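Local structure of acyl-coenzyme A oxidase 1 (5Y9D) at residues Arg113-Gly118 against Met315-Phe320; Leu109-Ala114 against Glu377-Trp382. The protein oxidises saturated acyl-CoA esters to (2E)-enoyl-CoAs with an FAD cofactor, passing the electrons to oxygen to give hydrogen peroxide in peroxisomal fatty acid beta-oxidation. One frame throughout, in Å; residues are numbered along the deposited sequence.

In the fold
Both interactions start from helix 107-118 and show how a single short helix can meet two members of a helical bundle. Its later part, Arg113-Gly118, meets helix 306-334 in interaction 1; its earlier part, Leu109-Ala114, meets helix 355-391 in interaction 2. These two partners are consecutive helices of the chain, and the centres of the contacts lie about 9 Å apart. The partners also meet each other, Ile316 CD1 lying 3.6 Å from Ala378 CB. Along the sequence the beta-rich middle region comes between helix 107-118 and its partners, so both contacts join the N-terminal region to the C-alpha1 region, where Glu464, the proton acceptor inferred by similarity, sits in a loop.

Interaction 1: residues Arg113-Gly118 against Met315-Phe320; sequences RAQLHG and MIADSF
The carboxamide of Gln115 lies with its flat face over the methyl group of Ala317, whose CB sits 3.4 Å from Gln115 CD, with OE1 equally near and NE2 only slightly farther. Further back along the same side chain, Asp318 OD1 rests 3.5 Å from Gln115 CG, and amide and carboxylate planes stand 78° apart. With CG beside the backbone N (chi1 -69°) and an extended chain beyond it, Gln115 carries its amide across to the second helix, where NE2 is hydrogen-bonded to Ser314. The Ser314 hydroxyl would probably lose this amide partner, and the Ala317 methyl its cover, with an alanine here in place of Gln115. The buried carboxylate of Asp318 is gripped at both oxygens, OD1 by a salt bridge to Arg125 and OD2 by a hydrogen bond from Gln460, which should favour its charged form and fix its rotation. Met315, on the same helix, touches Glu464, the proton acceptor inferred by similarity. This buried junction, one turn of helix 107-118 against helix 306-334, joins the N-terminal helical region to the C-alpha1 bundle in the acyl-CoA oxidase fold.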
loop_
_atom_site.group_PDB
_atom_site.type_symbol
_atom_site.label_atom_id
_atom_site.label_comp_id
_atom_site.label_asym_id
_atom_site.label_seq_id
_atom_site.Cartn_x
_atom_site.Cartn_y
_atom_site.Cartn_z
ATOM N N ARG A 113 19.271 17.589 6.072
ATOM C CA ARG A 113 18.891 17.272 7.449
ATOM C C ARG A 113 17.443 16.822 7.535
ATOM O O ARG A 113 17.098 15.917 8.291
ATOM C CB ARG A 113 19.124 18.479 8.311
ATOM C CG ARG A 113 19.062 18.210 9.776
ATOM C CD ARG A 113 19.191 19.530 10.496
ATOM N NE ARG A 113 20.437 20.202 10.140
ATOM C CZ ARG A 113 21.636 19.784 10.521
ATOM N NH1 ARG A 113 21.763 18.700 11.253
ATOM N NH2 ARG A 113 22.723 20.448 10.174
ATOM N N ALA A 114 16.603 17.442 6.740
ATOM C CA ALA A 114 15.191 17.047 6.650
ATOM C C ALA A 114 15.003 15.660 5.971
ATOM O O ALA A 114 14.320 14.781 6.500
ATOM C CB ALA A 114 14.394 18.145 5.940
ATOM N N GLN A 115 15.655 15.443 4.844
ATOM C CA GLN A 115 15.581 14.155 4.151
ATOM C C GLN A 115 16.070 12.987 5.005
ATOM O O GLN A 115 15.366 11.984 5.156
ATOM C CB GLN A 115 16.361 14.219 2.833
ATOM C CG GLN A 115 15.707 15.113 1.808
ATOM C CD GLN A 115 16.638 15.591 0.710
ATOM O OE1 GLN A 115 17.775 15.105 0.532
ATOM N NE2 GLN A 115 16.138 16.531 -0.069
ATOM N N LEU A 116 17.252 13.135 5.600
ATOM C CA LEU A 116 17.834 12.071 6.419
ATOM C C LEU A 116 16.991 11.744 7.657
ATOM O O LEU A 116 16.836 10.575 8.043
ATOM C CB LEU A 116 19.236 12.437 6.845
ATOM C CG LEU A 116 20.221 12.702 5.710
ATOM C CD1 LEU A 116 21.388 13.554 6.202
ATOM C CD2 LEU A 116 20.726 11.402 5.120
ATOM N N HIS A 117 16.435 12.772 8.287
ATOM C CA HIS A 117 15.620 12.567 9.480
ATOM C C HIS A 117 14.265 11.953 9.138
ATOM O O HIS A 117 13.696 11.214 9.940
ATOM C CB HIS A 117 15.465 13.889 10.193
ATOM C CG HIS A 117 14.736 13.798 11.485
ATOM N ND1 HIS A 117 14.781 12.683 12.290
ATOM C CD2 HIS A 117 13.939 14.684 12.113
ATOM C CE1 HIS A 117 14.044 12.885 13.364
ATOM N NE2 HIS A 117 13.516 14.090 13.277
ATOM N N GLY A 118 13.775 12.229 7.930
ATOM C CA GLY A 118 12.490 11.702 7.453
ATOM C C GLY A 118 12.524 10.222 7.160
ATOM O O GLY A 118 11.476 9.579 7.063
ATOM N N MET A 315 11.071 15.728 -2.454
ATOM C CA MET A 315 10.412 14.397 -2.484
ATOM C C MET A 315 11.045 13.313 -3.378
ATOM O O MET A 315 10.767 12.115 -3.191
ATOM C CB MET A 315 8.942 14.542 -2.822
ATOM C CG MET A 315 8.150 15.008 -1.624
ATOM S SD MET A 315 6.482 15.485 -2.064
ATOM C CE MET A 315 6.258 16.868 -0.966
ATOM N N ILE A 316 11.878 13.709 -4.337
ATOM C CA ILE A 316 12.549 12.733 -5.145
ATOM C C ILE A 316 13.605 12.062 -4.245
ATOM O O ILE A 316 13.789 10.858 -4.287
ATOM C CB ILE A 316 13.148 13.333 -6.422
ATOM C CG1 ILE A 316 12.077 14.020 -7.270
ATOM C CG2 ILE A 316 13.746 12.258 -7.307
ATOM C CD1 ILE A 316 12.634 15.150 -8.115
ATOM N N ALA A 317 14.243 12.837 -3.392
ATOM C CA ALA A 317 15.256 12.318 -2.481
ATOM C C ALA A 317 14.634 11.471 -1.391
ATOM O O ALA A 317 15.149 10.403 -1.087
ATOM C CB ALA A 317 16.056 13.465 -1.871
ATOM N N ASP A 318 13.535 11.934 -0.792
ATOM C CA ASP A 318 12.867 11.114 0.207
ATOM C C ASP A 318 12.636 9.748 -0.372
ATOM O O ASP A 318 12.952 8.768 0.264
ATOM C CB ASP A 318 11.516 11.665 0.665
ATOM C CG ASP A 318 11.588 13.070 1.192
ATOM O OD1 ASP A 318 12.656 13.469 1.708
ATOM O OD2 ASP A 318 10.555 13.774 1.070
ATOM N N SER A 319 12.111 9.675 -1.586
ATOM C CA SER A 319 11.859 8.405 -2.218
ATOM C C SER A 319 13.106 7.521 -2.220
ATOM O O SER A 319 13.026 6.348 -1.892
ATOM C CB SER A 319 11.342 8.594 -3.650
ATOM O OG SER A 319 10.094 9.254 -3.677
ATOM N N PHE A 320 14.253 8.074 -2.588
ATOM C CA PHE A 320 15.515 7.340 -2.432
ATOM C C PHE A 320 15.779 6.958 -0.980
ATOM O O PHE A 320 15.996 5.789 -0.663
ATOM C CB PHE A 320 16.694 8.144 -2.949
ATOM C CG PHE A 320 18.052 7.598 -2.528
ATOM C CD1 PHE A 320 18.564 6.450 -3.096
ATOM C CD2 PHE A 320 18.825 8.264 -1.588
ATOM C CE1 PHE A 320 19.826 5.967 -2.732
ATOM C CE2 PHE A 320 20.087 7.796 -1.225
ATOM C CZ PHE A 320 20.590 6.637 -1.792
#

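Interaction 2: residues Leu109-Ala114 against Glu377-Trp382; sequences LSLWRA and EAQKTW
Trp112 sets the N-H edge of its indole against the terminal amide of Gln379, whose OE1 lies near the ring plane. The resulting bond is straight but long and weak: NE1 and OE1 are 3.4 Å apart, with an angle of 160° at the hydrogen. Ring and amide planes stand 81° apart. The amide nitrogen, Gln379 NE2, stands off the ring plane, 3.6 Å from Trp112 NE1. One turn of helix thus offers a polar edge and, next to it, a greasy branch: Leu111 CD1 packs 4.1 Å from Gln379 CG, the leucine and glutamine side chains running alongside one another in opposing senses. Gln379 can serve both because its CG stands anti to the backbone N (chi1 -169°) and the chain beyond is extended, carrying the amide far from its own helix. That reach matters, since even the nearest backbones, at Leu111 and Gln379, keep their CA atoms 9.3 Å apart.

Helix 306-334 touches both segments, Leu111 resting on Ser314 while Trp382 packs on Ile309 and Arg310. Helix 55-70 meets the indole through Glu57 and Val61. Side chains therefore bridge two helices whose backbones stay well separated, a mixed apolar and amide contact that ties the N-terminal helical region of the acyl-CoA oxidase fold to helix 355-391 of its C-alpha1 bundle.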
loop_
_atom_site.group_PDB
_atom_site.type_symbol
_atom_site.label_atom_id
_atom_site.label_comp_id
_atom_site.label_asym_id
_atom_site.label_seq_id
_atom_site.Cartn_x
_atom_site.Cartn_y
_atom_site.Cartn_z
ATOM N N LEU A 109 22.358 21.775 3.397
ATOM C CA LEU A 109 22.223 21.184 4.742
ATOM C C LEU A 109 20.773 21.059 5.194
ATOM O O LEU A 109 20.392 20.051 5.784
ATOM C CB LEU A 109 23.034 21.955 5.796
ATOM C CG LEU A 109 24.559 21.930 5.607
ATOM C CD1 LEU A 109 25.303 22.105 6.914
ATOM C CD2 LEU A 109 25.026 20.641 4.950
ATOM N N SER A 110 19.960 22.059 4.895
ATOM C CA SER A 110 18.579 22.074 5.345
ATOM C C SER A 110 17.865 20.946 4.647
ATOM O O SER A 110 17.261 20.101 5.305
ATOM C CB SER A 110 17.944 23.461 5.103
ATOM O OG SER A 110 16.557 23.431 4.800
ATOM N N LEU A 111 17.973 20.886 3.320
ATOM C CA LEU A 111 17.397 19.776 2.554
ATOM C C LEU A 111 17.801 18.447 3.190
ATOM O O LEU A 111 16.937 17.624 3.539
ATOM C CB LEU A 111 17.857 19.813 1.096
ATOM C CG LEU A 111 17.196 20.887 0.207
ATOM C CD1 LEU A 111 17.964 21.128 -1.093
ATOM C CD2 LEU A 111 15.732 20.545 -0.098
ATOM N N TRP A 112 19.116 18.257 3.360
ATOM C CA TRP A 112 19.660 16.973 3.777
ATOM C C TRP A 112 19.287 16.626 5.190
ATOM O O TRP A 112 18.976 15.505 5.494
ATOM C CB TRP A 112 21.172 16.920 3.574
ATOM C CG TRP A 112 21.589 16.811 2.102
ATOM C CD1 TRP A 112 20.763 16.639 0.998
ATOM C CD2 TRP A 112 22.918 16.806 1.598
ATOM N NE1 TRP A 112 21.513 16.550 -0.146
ATOM C CE2 TRP A 112 22.836 16.658 0.189
ATOM C CE3 TRP A 112 24.169 16.961 2.185
ATOM C CZ2 TRP A 112 23.970 16.646 -0.629
ATOM C CZ3 TRP A 112 25.303 16.945 1.365
ATOM C CH2 TRP A 112 25.193 16.777 -0.018
ATOM N N ARG A 113 19.271 17.589 6.072
ATOM C CA ARG A 113 18.891 17.272 7.449
ATOM C C ARG A 113 17.443 16.822 7.535
ATOM O O ARG A 113 17.098 15.917 8.291
ATOM C CB ARG A 113 19.124 18.479 8.311
ATOM C CG ARG A 113 19.062 18.210 9.776
ATOM C CD ARG A 113 19.191 19.530 10.496
ATOM N NE ARG A 113 20.437 20.202 10.140
ATOM C CZ ARG A 113 21.636 19.784 10.521
ATOM N NH1 ARG A 113 21.763 18.700 11.253
ATOM N NH2 ARG A 113 22.723 20.448 10.174
ATOM N N ALA A 114 16.603 17.442 6.740
ATOM C CA ALA A 114 15.191 17.047 6.650
ATOM C C ALA A 114 15.003 15.660 5.971
ATOM O O ALA A 114 14.320 14.781 6.500
ATOM C CB ALA A 114 14.394 18.145 5.940
ATOM N N GLU A 377 20.086 15.440 -9.875
ATOM C CA GLU A 377 19.882 16.377 -10.980
ATOM C C GLU A 377 18.896 17.459 -10.557
ATOM O O GLU A 377 19.204 18.645 -10.550
ATOM C CB GLU A 377 19.330 15.676 -12.215
ATOM C CG GLU A 377 20.300 14.710 -12.866
ATOM C CD GLU A 377 19.691 13.980 -14.053
ATOM O OE1 GLU A 377 18.533 13.488 -13.930
ATOM O OE2 GLU A 377 20.382 13.883 -15.097
ATOM N N ALA A 378 17.717 17.015 -10.162
ATOM C CA ALA A 378 16.648 17.901 -9.809
ATOM C C ALA A 378 17.139 18.904 -8.769
ATOM O O ALA A 378 16.916 20.091 -8.932
ATOM C CB ALA A 378 15.450 17.093 -9.304
ATOM N N GLN A 379 17.855 18.417 -7.749
ATOM C CA GLN A 379 18.404 19.253 -6.652
ATOM C C GLN A 379 19.364 20.342 -7.143
ATOM O O GLN A 379 19.252 21.512 -6.735
ATOM C CB GLN A 379 19.127 18.374 -5.614
ATOM C CG GLN A 379 19.515 19.051 -4.294
ATOM C CD GLN A 379 20.492 18.198 -3.451
ATOM O OE1 GLN A 379 20.304 16.975 -3.262
ATOM N NE2 GLN A 379 21.543 18.845 -2.946
ATOM N N LYS A 380 20.310 19.944 -7.992
ATOM C CA LYS A 380 21.303 20.872 -8.554
ATOM C C LYS A 380 20.596 22.003 -9.293
ATOM O O LYS A 380 21.032 23.139 -9.229
ATOM C CB LYS A 380 22.275 20.150 -9.512
ATOM C CG LYS A 380 23.632 20.828 -9.665
ATOM C CD LYS A 380 24.552 20.544 -8.466
ATOM C CE LYS A 380 25.806 21.438 -8.413
ATOM N NZ LYS A 380 26.506 21.445 -7.087
ATOM N N THR A 381 19.489 21.687 -9.968
ATOM C CA THR A 381 18.741 22.688 -10.732
ATOM C C THR A 381 17.886 23.593 -9.841
ATOM O O THR A 381 17.899 24.800 -10.035
ATOM C CB THR A 381 17.896 22.054 -11.838
ATOM O OG1 THR A 381 18.741 21.245 -12.667
ATOM C CG2 THR A 381 17.250 23.108 -12.674
ATOM N N TRP A 382 17.190 23.040 -8.847
ATOM C CA TRP A 382 16.450 23.887 -7.898
ATOM C C TRP A 382 17.372 24.910 -7.217
ATOM O O TRP A 382 17.011 26.083 -7.089
ATOM C CB TRP A 382 15.731 23.085 -6.802
ATOM C CG TRP A 382 15.433 23.964 -5.620
ATOM C CD1 TRP A 382 16.236 24.194 -4.517
ATOM C CD2 TRP A 382 14.298 24.794 -5.464
ATOM N NE1 TRP A 382 15.649 25.112 -3.682
ATOM C CE2 TRP A 382 14.454 25.495 -4.236
ATOM C CE3 TRP A 382 13.159 25.018 -6.239
ATOM C CZ2 TRP A 382 13.505 26.397 -3.767
ATOM C CZ3 TRP A 382 12.208 25.913 -5.772
ATOM C CH2 TRP A 382 12.385 26.593 -4.541
#